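Local coordinates for protein Cap5O (Staphylococcus aureus, PDB 3OJO) that acts in capsular polysaccharide synthesis as an NAD-dependent UDP-N-acetyl-mannosamine dehydrogenase of the UDP-glucose/GDP-mannose dehydrogenase family, at residues P92-D97 and S102-L107; D138-V143 and I155-C160; I235-N240 and N424-I429; H259-G264 and Y420-I425. All blocks are in the same frame, centred on the assembly; numbering follows the deposited sequence.

Contact 1 of 4, residues P92-D97 and S102-L107. With NAD (nicotinamide-adenine-dinucleotide), chain J.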
# COMPACT_ATOMS: atom_id res chain seq x y z
N PRO B 92 3.47 28.41 -1.73
CA PRO B 92 3.87 27.09 -1.21
C PRO B 92 3.14 26.67 0.07
O PRO B 92 2.58 27.49 0.80
CB PRO B 92 5.39 27.24 -0.98
CG PRO B 92 5.71 28.68 -1.26
CD PRO B 92 4.45 29.45 -1.37
N THR B 93 3.13 25.36 0.31
CA THR B 93 2.54 24.78 1.52
C THR B 93 3.66 24.02 2.19
O THR B 93 3.85 22.84 1.91
CB THR B 93 1.28 23.97 1.24
OG1 THR B 93 1.63 22.92 0.37
CG2 THR B 93 0.19 24.80 0.64
N PRO B 94 4.50 24.74 2.99
CA PRO B 94 5.65 24.08 3.62
C PRO B 94 5.27 22.95 4.57
O PRO B 94 4.10 22.79 4.94
CB PRO B 94 6.36 25.24 4.34
CG PRO B 94 5.78 26.49 3.76
CD PRO B 94 4.39 26.15 3.41
N ASN B 95 6.25 22.12 4.93
CA ASN B 95 5.93 21.04 5.84
C ASN B 95 6.08 21.49 7.28
O ASN B 95 7.03 22.21 7.62
CB ASN B 95 6.67 19.75 5.52
CG ASN B 95 5.78 18.76 4.82
OD1 ASN B 95 5.93 18.45 3.62
ND2 ASN B 95 4.78 18.27 5.54
N ASN B 96 5.07 21.17 8.09
CA ASN B 96 5.03 21.53 9.50
C ASN B 96 6.05 20.70 10.29
O ASN B 96 6.31 19.54 9.95
CB ASN B 96 3.62 21.30 10.05
CG ASN B 96 2.63 22.40 9.75
OD1 ASN B 96 2.90 23.59 9.92
ND2 ASN B 96 1.41 21.99 9.45
N ASP B 97 6.65 21.32 11.34
CA ASP B 97 7.59 20.59 12.20
C ASP B 97 6.74 19.73 13.14
O ASP B 97 6.34 20.17 14.22
CB ASP B 97 8.58 21.52 12.91
CG ASP B 97 9.62 22.11 11.98
OD1 ASP B 97 10.37 21.33 11.35
OD2 ASP B 97 9.70 23.36 11.89
N SER B 102 2.34 17.35 8.20
CA SER B 102 1.12 18.01 7.78
C SER B 102 1.49 19.18 6.89
O SER B 102 2.60 19.72 6.99
CB SER B 102 0.34 18.50 8.99
OG SER B 102 -0.67 17.56 9.31
N CYS B 103 0.57 19.56 6.01
CA CYS B 103 0.77 20.70 5.14
C CYS B 103 0.55 21.96 5.95
O CYS B 103 -0.40 22.04 6.74
CB CYS B 103 -0.20 20.67 3.96
SG CYS B 103 -0.11 19.19 2.91
N ASP B 104 1.41 22.95 5.75
CA ASP B 104 1.25 24.23 6.41
C ASP B 104 0.42 25.14 5.48
O ASP B 104 0.89 25.47 4.39
CB ASP B 104 2.62 24.83 6.76
CG ASP B 104 2.58 26.15 7.50
OD1 ASP B 104 3.60 26.88 7.45
OD2 ASP B 104 1.53 26.46 8.10
N ILE B 105 -0.82 25.50 5.90
CA ILE B 105 -1.74 26.36 5.12
C ILE B 105 -1.55 27.86 5.36
O ILE B 105 -2.33 28.65 4.84
CB ILE B 105 -3.22 25.96 5.28
CG1 ILE B 105 -3.72 26.14 6.74
CG2 ILE B 105 -3.58 24.62 4.60
CD1 ILE B 105 -5.18 26.48 6.90
N SER B 106 -0.54 28.24 6.17
CA SER B 106 -0.24 29.63 6.54
C SER B 106 -0.00 30.58 5.38
O SER B 106 -0.50 31.70 5.43
CB SER B 106 0.92 29.68 7.52
OG SER B 106 0.62 28.92 8.67
N LEU B 107 0.75 30.16 4.34
CA LEU B 107 1.03 31.04 3.19
C LEU B 107 -0.21 31.21 2.33
O LEU B 107 -0.40 32.27 1.74
CB LEU B 107 2.26 30.62 2.37
CG LEU B 107 3.54 30.22 3.14
CD1 LEU B 107 4.68 30.02 2.19
CD2 LEU B 107 3.97 31.28 4.11
PA NAD J . 7.55 27.79 -5.29
O1A NAD J . 8.31 27.96 -4.04
O2A NAD J . 8.43 27.49 -6.44
O5B NAD J . 6.71 29.13 -5.57
C5B NAD J . 6.01 29.80 -4.56
C4B NAD J . 6.09 31.28 -4.85
O4B NAD J . 5.05 31.94 -4.17
C3B NAD J . 7.42 31.91 -4.43
O3B NAD J . 7.90 32.74 -5.48
C2B NAD J . 7.00 32.81 -3.27
O2B NAD J . 7.81 33.96 -3.12
C1B NAD J . 5.56 33.14 -3.61
N9A NAD J . 4.80 33.52 -2.41
C8A NAD J . 4.90 32.93 -1.17
N7A NAD J . 3.97 33.47 -0.36
C5A NAD J . 3.28 34.40 -1.07
C6A NAD J . 2.23 35.25 -0.72
N6A NAD J . 1.76 35.21 0.53
N1A NAD J . 1.71 36.11 -1.68
C2A NAD J . 2.21 36.12 -2.97
N3A NAD J . 3.25 35.27 -3.31
C4A NAD J . 3.77 34.43 -2.37
O3 NAD J . 6.43 26.64 -5.05
PN NAD J . 5.73 25.81 -6.23
O1N NAD J . 6.65 24.69 -6.60
O2N NAD J . 5.24 26.74 -7.27
O5D NAD J . 4.50 25.13 -5.50
C5D NAD J . 3.68 25.85 -4.62
C4D NAD J . 2.76 24.86 -3.92
O4D NAD J . 1.96 24.17 -4.87
C3D NAD J . 3.50 23.72 -3.21
O3D NAD J . 4.13 24.05 -1.99
C2D NAD J . 2.36 22.75 -3.04
O2D NAD J . 1.44 23.28 -2.13
C1D NAD J . 1.69 22.86 -4.40
N1N NAD J . 2.26 21.79 -5.26
C2N NAD J . 3.32 22.02 -6.11
C3N NAD J . 3.84 20.96 -6.88
C7N NAD J . 4.66 21.25 -8.10
O7N NAD J . 4.36 20.52 -9.28
N7N NAD J . 5.66 22.14 -8.05
C4N NAD J . 3.30 19.68 -6.74
C5N NAD J . 2.26 19.44 -5.85
C6N NAD J . 1.76 20.52 -5.10
O HOH W 1 0.80 27.59 2.94
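In the NAD pocket, the loop that follows strand 86-89 carries Pro92 and Thr93 to the cofactor, and residues 102-107 back it from the other side. The Thr93 amide donates to NAD O3D (2.8 Å, 161° at the hydrogen). With chi1 at 60°, Thr93 OG1 lies between its own N and carbonyl carbon and meets NAD O2D at 2.5 Å; the two bonds grip both hydroxyls of the nicotinamide-side ribose. The Pro92 ring is wedged between the adenosine side of NAD and Leu107, whose CD1 lies 3.6 Å from Pro92 CD. Farther along, the two backbones join in a single beta bridge, Asn95 with Cys103: Asp104 N donates to Pro94 O (2.8 Å) and Asn96 N to Ser102 O (3.1 Å, 175° at the hydrogen). The loop belongs to a Rossmann-type NAD-binding domain, here pinned by the Cys103-Cys269 disulfide, while Ser102 OG bonds to Val272 O. The Asn96 side chain crosses that of Asp104 at about a right angle, its OD1 against Asp104 CB. The Asp104 carboxylate turns instead to the start of helix 106-115, where OD2 takes the Ser106 hydroxyl on its syn side (OG to OD2 2.7 Å) and, weakly, the Ser106 amide as a capping bond. One water donates to Pro92 O at 2.8 Å and to Asp104 O at 2.6 Å, and weakly accepts from Leu107 N.

Contact 2 of 4, residues D138-V143 and I155-C160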
# COMPACT_ATOMS: atom_id res chain seq x y z
N ASP B 138 -13.84 24.71 6.01
CA ASP B 138 -13.66 25.17 7.39
C ASP B 138 -12.75 26.36 7.62
O ASP B 138 -12.77 26.93 8.72
CB ASP B 138 -13.23 24.00 8.31
CG ASP B 138 -14.15 22.79 8.37
OD1 ASP B 138 -15.27 22.86 7.80
OD2 ASP B 138 -13.75 21.78 8.99
N PHE B 139 -11.92 26.73 6.62
CA PHE B 139 -10.95 27.81 6.75
C PHE B 139 -11.13 28.92 5.73
O PHE B 139 -11.05 30.10 6.11
CB PHE B 139 -9.50 27.28 6.70
CG PHE B 139 -9.06 26.43 7.87
CD1 PHE B 139 -9.53 25.13 8.02
CD2 PHE B 139 -8.10 26.89 8.77
CE1 PHE B 139 -9.10 24.33 9.08
CE2 PHE B 139 -7.66 26.09 9.83
CZ PHE B 139 -8.16 24.82 9.97
N VAL B 140 -11.34 28.58 4.45
CA VAL B 140 -11.51 29.57 3.39
C VAL B 140 -12.93 30.16 3.45
O VAL B 140 -13.07 31.37 3.59
CB VAL B 140 -11.09 29.03 1.98
CG1 VAL B 140 -11.33 30.06 0.88
CG2 VAL B 140 -9.63 28.60 1.97
N LYS B 141 -13.96 29.29 3.43
CA LYS B 141 -15.38 29.64 3.49
C LYS B 141 -15.75 30.58 4.68
O LYS B 141 -16.29 31.66 4.41
CB LYS B 141 -16.25 28.37 3.43
CG LYS B 141 -17.75 28.57 3.30
CD LYS B 141 -18.43 27.21 3.39
CE LYS B 141 -19.83 27.29 3.91
NZ LYS B 141 -20.33 25.95 4.30
N PRO B 142 -15.39 30.28 5.96
CA PRO B 142 -15.71 31.21 7.07
C PRO B 142 -15.12 32.62 6.96
O PRO B 142 -15.76 33.58 7.39
CB PRO B 142 -15.13 30.51 8.29
CG PRO B 142 -15.14 29.08 7.92
CD PRO B 142 -14.75 29.06 6.49
N VAL B 143 -13.92 32.74 6.40
CA VAL B 143 -13.22 34.01 6.20
C VAL B 143 -14.01 34.85 5.17
O VAL B 143 -14.23 36.05 5.38
CB VAL B 143 -11.74 33.78 5.80
CG1 VAL B 143 -11.07 35.06 5.31
CG2 VAL B 143 -10.95 33.18 6.96
N ILE B 155 -19.64 34.66 -4.54
CA ILE B 155 -18.28 34.25 -4.92
C ILE B 155 -18.15 32.73 -5.06
O ILE B 155 -18.85 31.98 -4.37
CB ILE B 155 -17.15 34.83 -4.05
CG1 ILE B 155 -17.34 34.56 -2.56
CG2 ILE B 155 -16.82 36.26 -4.38
CD1 ILE B 155 -16.61 33.32 -2.14
N TYR B 156 -17.21 32.30 -5.89
CA TYR B 156 -17.01 30.88 -6.13
C TYR B 156 -15.69 30.37 -5.60
O TYR B 156 -14.64 30.96 -5.88
CB TYR B 156 -17.25 30.54 -7.61
CG TYR B 156 -18.56 31.11 -8.11
CD1 TYR B 156 -19.78 30.55 -7.72
CD2 TYR B 156 -18.59 32.25 -8.91
CE1 TYR B 156 -20.99 31.10 -8.12
CE2 TYR B 156 -19.80 32.81 -9.33
CZ TYR B 156 -21.00 32.24 -8.93
OH TYR B 156 -22.19 32.78 -9.33
N LEU B 157 -15.76 29.32 -4.77
CA LEU B 157 -14.60 28.71 -4.14
C LEU B 157 -14.28 27.34 -4.76
O LEU B 157 -15.06 26.39 -4.61
CB LEU B 157 -14.80 28.58 -2.62
CG LEU B 157 -14.89 29.84 -1.76
CD1 LEU B 157 -14.90 29.45 -0.28
CD2 LEU B 157 -13.73 30.79 -2.02
N VAL B 158 -13.14 27.25 -5.48
CA VAL B 158 -12.65 26.05 -6.16
C VAL B 158 -11.26 25.63 -5.62
O VAL B 158 -10.38 26.47 -5.49
CB VAL B 158 -12.55 26.25 -7.70
CG1 VAL B 158 -12.08 24.97 -8.42
CG2 VAL B 158 -13.84 26.77 -8.31
N HIS B 159 -11.07 24.33 -5.36
CA HIS B 159 -9.78 23.74 -5.09
C HIS B 159 -9.49 22.92 -6.32
O HIS B 159 -10.23 21.98 -6.61
CB HIS B 159 -9.72 22.84 -3.85
CG HIS B 159 -8.38 22.17 -3.66
ND1 HIS B 159 -7.19 22.89 -3.67
CD2 HIS B 159 -8.07 20.86 -3.45
CE1 HIS B 159 -6.22 22.01 -3.51
NE2 HIS B 159 -6.70 20.78 -3.36
N CYS B 160 -8.48 23.31 -7.08
CA CYS B 160 -8.02 22.53 -8.21
C CYS B 160 -6.53 22.26 -7.97
O CYS B 160 -5.70 23.14 -8.15
CB CYS B 160 -8.27 23.22 -9.55
SG CYS B 160 -7.49 22.35 -10.93
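Val140 and Leu157 meet through methyl groups alone, and no flat group has a face or edge in their contact. The rings of both segments are turned to other neighbours: Tyr156 packs on helix 185-195 across the sheet, Phe139 leans on Ile105, and the His159 imidazole gives ND1 to a hydrogen bond with Val127 O. Between the segments, the two branches of Leu157 straddle one methyl of Val140, with CD1 and CD2 each 3.8 Å from Val140 CG1. The side chains run past each other in opposite directions. Val140 presents CG1 because that branch lies anti to the backbone N (chi1 178°). Leu157 CD1 also reaches the helix backbone, 3.8 Å from Lys141 CA, and grazes Lys141 CB at 4.1 Å; beyond CB the lysine chain is extended and leads away from the strand. This is the packing of a beta-alpha-beta unit: helix 135-145 follows strand 124-127 and lies over the sheet, and strand 156-159 returns parallel beside 124-127, bonded through Tyr156 and Val158 to residues 123-127. Met136, Ile125 and Val183 also touch Leu157. With no hydrogen bond or charge pair between the segments, helix and strand are held here by van der Waals and hydrophobic packing, and the Leu157 backbone is hydrogen-bonded to Val183, just past strand 178-182.

Contact 3 of 4, residues I235-N240 and N424-I429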
# COMPACT_ATOMS: atom_id res chain seq x y z
N ILE B 235 14.45 -5.96 7.56
CA ILE B 235 14.18 -7.36 7.90
C ILE B 235 15.05 -8.29 7.06
O ILE B 235 15.74 -9.15 7.61
CB ILE B 235 12.65 -7.68 7.81
CG1 ILE B 235 11.87 -7.00 8.97
CG2 ILE B 235 12.39 -9.20 7.78
CD1 ILE B 235 10.28 -6.90 8.77
N CYS B 236 15.01 -8.09 5.71
CA CYS B 236 15.76 -8.84 4.70
C CYS B 236 17.24 -8.75 4.90
O CYS B 236 17.94 -9.74 4.68
CB CYS B 236 15.37 -8.39 3.30
SG CYS B 236 13.82 -9.09 2.72
N ASN B 237 17.74 -7.57 5.28
CA ASN B 237 19.17 -7.42 5.51
C ASN B 237 19.64 -8.21 6.74
O ASN B 237 20.70 -8.83 6.68
CB ASN B 237 19.62 -5.97 5.52
CG ASN B 237 19.92 -5.45 4.13
OD1 ASN B 237 19.22 -4.58 3.60
ND2 ASN B 237 20.97 -5.96 3.51
N ASN B 238 18.77 -8.30 7.77
CA ASN B 238 19.02 -9.06 8.99
C ASN B 238 19.03 -10.56 8.78
O ASN B 238 19.66 -11.27 9.56
CB ASN B 238 18.02 -8.69 10.09
CG ASN B 238 18.41 -7.47 10.89
OD1 ASN B 238 19.46 -6.83 10.68
ND2 ASN B 238 17.58 -7.12 11.86
N LEU B 239 18.31 -11.05 7.75
CA LEU B 239 18.19 -12.48 7.46
C LEU B 239 18.98 -12.91 6.22
O LEU B 239 18.83 -14.04 5.77
CB LEU B 239 16.71 -12.86 7.28
CG LEU B 239 15.71 -12.48 8.38
CD1 LEU B 239 14.30 -12.75 7.91
CD2 LEU B 239 15.96 -13.26 9.65
N ASN B 240 19.83 -12.02 5.67
CA ASN B 240 20.63 -12.29 4.47
C ASN B 240 19.75 -12.70 3.31
O ASN B 240 20.03 -13.68 2.62
CB ASN B 240 21.76 -13.30 4.73
CG ASN B 240 22.85 -12.80 5.66
OD1 ASN B 240 22.79 -11.70 6.24
ND2 ASN B 240 23.87 -13.63 5.84
N ASN B 424 21.83 -6.53 -1.53
CA ASN B 424 23.01 -7.35 -1.20
C ASN B 424 24.03 -6.72 -0.26
O ASN B 424 25.12 -7.28 -0.11
CB ASN B 424 23.72 -7.79 -2.49
CG ASN B 424 24.18 -6.63 -3.35
OD1 ASN B 424 23.98 -6.62 -4.55
ND2 ASN B 424 24.76 -5.62 -2.74
N ILE B 425 23.70 -5.57 0.34
CA ILE B 425 24.62 -4.89 1.25
C ILE B 425 25.14 -5.76 2.42
O ILE B 425 26.30 -5.62 2.82
CB ILE B 425 24.18 -3.44 1.62
CG1 ILE B 425 25.28 -2.62 2.34
CG2 ILE B 425 22.85 -3.40 2.37
CD1 ILE B 425 26.53 -2.31 1.51
N PHE B 426 24.32 -6.72 2.89
CA PHE B 426 24.65 -7.67 3.97
C PHE B 426 25.89 -8.56 3.66
O PHE B 426 26.49 -9.09 4.58
CB PHE B 426 23.43 -8.54 4.33
CG PHE B 426 22.87 -9.33 3.17
CD1 PHE B 426 23.41 -10.57 2.82
CD2 PHE B 426 21.81 -8.84 2.42
CE1 PHE B 426 22.91 -11.28 1.73
CE2 PHE B 426 21.30 -9.56 1.35
CZ PHE B 426 21.85 -10.78 1.01
N ASN B 427 26.23 -8.71 2.35
CA ASN B 427 27.39 -9.49 1.85
C ASN B 427 28.69 -8.79 2.22
O ASN B 427 29.68 -9.47 2.49
CB ASN B 427 27.32 -9.66 0.34
CG ASN B 427 26.32 -10.67 -0.13
OD1 ASN B 427 25.83 -11.52 0.63
ND2 ASN B 427 26.02 -10.64 -1.43
N PHE B 428 28.69 -7.45 2.22
CA PHE B 428 29.86 -6.68 2.57
C PHE B 428 30.24 -6.93 4.03
O PHE B 428 31.36 -7.37 4.29
CB PHE B 428 29.66 -5.18 2.28
CG PHE B 428 30.93 -4.38 2.46
CD1 PHE B 428 31.17 -3.69 3.64
CD2 PHE B 428 31.90 -4.36 1.47
CE1 PHE B 428 32.35 -2.97 3.81
CE2 PHE B 428 33.08 -3.63 1.64
CZ PHE B 428 33.30 -2.94 2.80
N ILE B 429 29.28 -6.69 4.96
CA ILE B 429 29.43 -6.82 6.41
C ILE B 429 29.62 -8.28 6.88
O ILE B 429 28.75 -9.13 6.72
CB ILE B 429 28.31 -6.04 7.16
CG1 ILE B 429 28.23 -4.56 6.69
CG2 ILE B 429 28.49 -6.10 8.70
CD1 ILE B 429 27.07 -4.24 5.84
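Asn240 lies over one face of the Phe426 ring. Its CA sits over the middle of the ring, 3.7 Å from the centroid and nearly on the ring normal, a CH-pi contact. The Asn240 amide continues over the rim at CD1, its plane only 14° from that of the ring. On the opposite face the carbonyl carbon of Asn424 lies off toward the rim. The Asn237 amide stands at the ring's edge, the planes 63° apart, and is also brushed by the methyl Ile425 CG2, 4.0 Å from Asn237 CG. With Phe426 CG held between its backbone N and carbonyl carbon (chi1 58°), the ring is turned to where helix 208-238 ends, and Phe426 CB comes within 3.6 Å of Asn237 O. Asn240 itself has left the helix, taking left-handed backbone angles. Its carbonyl O accepts from Arg209 NH1 of the second subunit, and Leu239 O from Lys134 NZ of that subunit, so this helix end also lies at the dimer interface. Helix 286-312 runs beside both partners, Tyr301 touching Asn237 and Thr305 touching Ile425, and the C-terminal loop packs here just after strand 418-420.

Contact 4 of 4, residues H259-G264 and Y420-I425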
# COMPACT_ATOMS: atom_id res chain seq x y z
N HIS B 259 6.46 -1.35 -3.26
CA HIS B 259 7.28 -0.26 -3.77
C HIS B 259 8.78 -0.51 -3.59
O HIS B 259 9.19 -1.52 -3.02
CB HIS B 259 6.82 1.10 -3.18
CG HIS B 259 5.41 1.48 -3.52
ND1 HIS B 259 5.00 2.81 -3.52
CD2 HIS B 259 4.35 0.70 -3.88
CE1 HIS B 259 3.72 2.79 -3.87
NE2 HIS B 259 3.28 1.54 -4.08
N GLN B 260 9.59 0.41 -4.11
CA GLN B 260 11.04 0.36 -4.00
C GLN B 260 11.52 1.04 -2.72
O GLN B 260 11.02 2.10 -2.35
CB GLN B 260 11.71 1.02 -5.23
CG GLN B 260 11.65 0.20 -6.51
CD GLN B 260 12.31 -1.16 -6.38
OE1 GLN B 260 11.64 -2.19 -6.39
NE2 GLN B 260 13.64 -1.19 -6.22
N PRO B 261 12.49 0.42 -2.01
CA PRO B 261 13.05 1.09 -0.82
C PRO B 261 14.02 2.19 -1.23
O PRO B 261 14.40 2.29 -2.41
CB PRO B 261 13.76 -0.04 -0.08
CG PRO B 261 14.11 -1.05 -1.16
CD PRO B 261 13.19 -0.85 -2.31
N GLY B 262 14.42 3.02 -0.27
CA GLY B 262 15.33 4.13 -0.52
C GLY B 262 15.93 4.76 0.72
O GLY B 262 15.82 4.21 1.82
N PRO B 263 16.55 5.93 0.57
CA PRO B 263 17.18 6.59 1.73
C PRO B 263 16.23 7.37 2.65
O PRO B 263 16.66 7.97 3.65
CB PRO B 263 18.20 7.52 1.06
CG PRO B 263 17.64 7.83 -0.29
CD PRO B 263 16.76 6.68 -0.69
N GLY B 264 14.95 7.36 2.31
CA GLY B 264 13.90 8.08 3.01
C GLY B 264 12.97 8.74 2.01
O GLY B 264 13.02 8.44 0.81
N TYR B 420 27.06 -2.42 -4.51
CA TYR B 420 26.05 -2.88 -3.57
C TYR B 420 24.74 -2.11 -3.68
O TYR B 420 24.72 -0.93 -4.03
CB TYR B 420 26.58 -2.90 -2.13
CG TYR B 420 27.82 -3.75 -1.92
CD1 TYR B 420 29.09 -3.23 -2.15
CD2 TYR B 420 27.72 -5.05 -1.44
CE1 TYR B 420 30.23 -4.01 -1.94
CE2 TYR B 420 28.85 -5.83 -1.21
CZ TYR B 420 30.11 -5.30 -1.48
OH TYR B 420 31.24 -6.06 -1.28
N ASN B 421 23.65 -2.83 -3.38
CA ASN B 421 22.24 -2.45 -3.38
C ASN B 421 21.75 -2.53 -1.94
O ASN B 421 22.53 -2.81 -1.04
CB ASN B 421 21.49 -3.59 -4.11
CG ASN B 421 21.16 -3.37 -5.55
OD1 ASN B 421 21.07 -2.25 -6.02
ND2 ASN B 421 20.87 -4.47 -6.24
N TYR B 422 20.44 -2.43 -1.75
CA TYR B 422 19.79 -2.71 -0.49
C TYR B 422 19.58 -4.23 -0.47
O TYR B 422 19.45 -4.85 0.58
CB TYR B 422 18.44 -1.99 -0.42
CG TYR B 422 18.46 -0.67 0.31
CD1 TYR B 422 19.14 -0.53 1.51
CD2 TYR B 422 17.66 0.38 -0.11
CE1 TYR B 422 19.10 0.66 2.23
CE2 TYR B 422 17.60 1.57 0.60
CZ TYR B 422 18.32 1.71 1.77
OH TYR B 422 18.28 2.89 2.47
N GLY B 423 19.55 -4.81 -1.67
CA GLY B 423 19.41 -6.24 -1.89
C GLY B 423 20.61 -7.06 -1.48
O GLY B 423 20.44 -8.21 -1.11
N ASN B 424 21.83 -6.53 -1.53
CA ASN B 424 23.01 -7.35 -1.20
C ASN B 424 24.03 -6.72 -0.26
O ASN B 424 25.12 -7.28 -0.11
CB ASN B 424 23.72 -7.79 -2.49
CG ASN B 424 24.18 -6.63 -3.35
OD1 ASN B 424 23.98 -6.62 -4.55
ND2 ASN B 424 24.76 -5.62 -2.74
N ILE B 425 23.70 -5.57 0.34
CA ILE B 425 24.62 -4.89 1.25
C ILE B 425 25.14 -5.76 2.42
O ILE B 425 26.30 -5.62 2.82
CB ILE B 425 24.18 -3.44 1.62
CG1 ILE B 425 25.28 -2.62 2.34
CG2 ILE B 425 22.85 -3.40 2.37
CD1 ILE B 425 26.53 -2.31 1.51
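Tyr422, in the loop after strand 418-420 at the border of the five-stranded parallel sheet, reaches Pro261 and Gly262 in a loop of the central domain. Its chi1 of -97° departs from the staggered value, and chi2 of -43° rolls the ring so that the CD2-CE2 side is turned to the other loop. Pro261 and Tyr422 lie alongside, pointing opposite ways. The pyrrolidine ring, puckered C-gamma endo, touches that side through CB and CG, at 3.9 and 4.0 Å from Tyr422 CD2, approaching obliquely to the tyrosine ring. Next along, Gly262 passes in extended form, and its CA lies in the plane of the tyrosine ring at the edge, 3.6 Å from Tyr422 CE2. Helix 286-312 packs on Tyr422 through Met298, Tyr301 and Val302, and helix 208-238 touches Pro261 through Asn230 and Thr233. All of the touching residues are buried, so the phenol hydroxyl is satisfied inside the protein by a backbone acceptor. Gly262 O also takes a weak bond from Asn230 ND2. Tyr422 OH donates to Gly262 O over 2.9 Å, meeting the carbonyl from above its plane, 68° out of it.

How the contacts relate
Contact 1 closes before contact 2 opens, and contact 2 before contacts 3 and 4, which end on the same part of the chain. Contacts 1 and 2, centres 18 Å apart on one side of the chain's centre, lie in the NAD-binding domain and touch where Ile105 CD1 meets Phe139 CD2 at 3.5 Å; contact 1 forms part of the cofactor pocket, contact 2 packs a helix on the sheet. Contacts 3 and 4, 11 Å apart and across the centre from contact 2, share Asn424 and Ile425. They join the loop after strand 418-420 to the end of helix 208-238 and to loop 259-264, with helix 286-312 beside both. Centres of the two pairs stand 30 to 52 Å apart, so 3 and 4 link C-terminal and central parts well away from NAD.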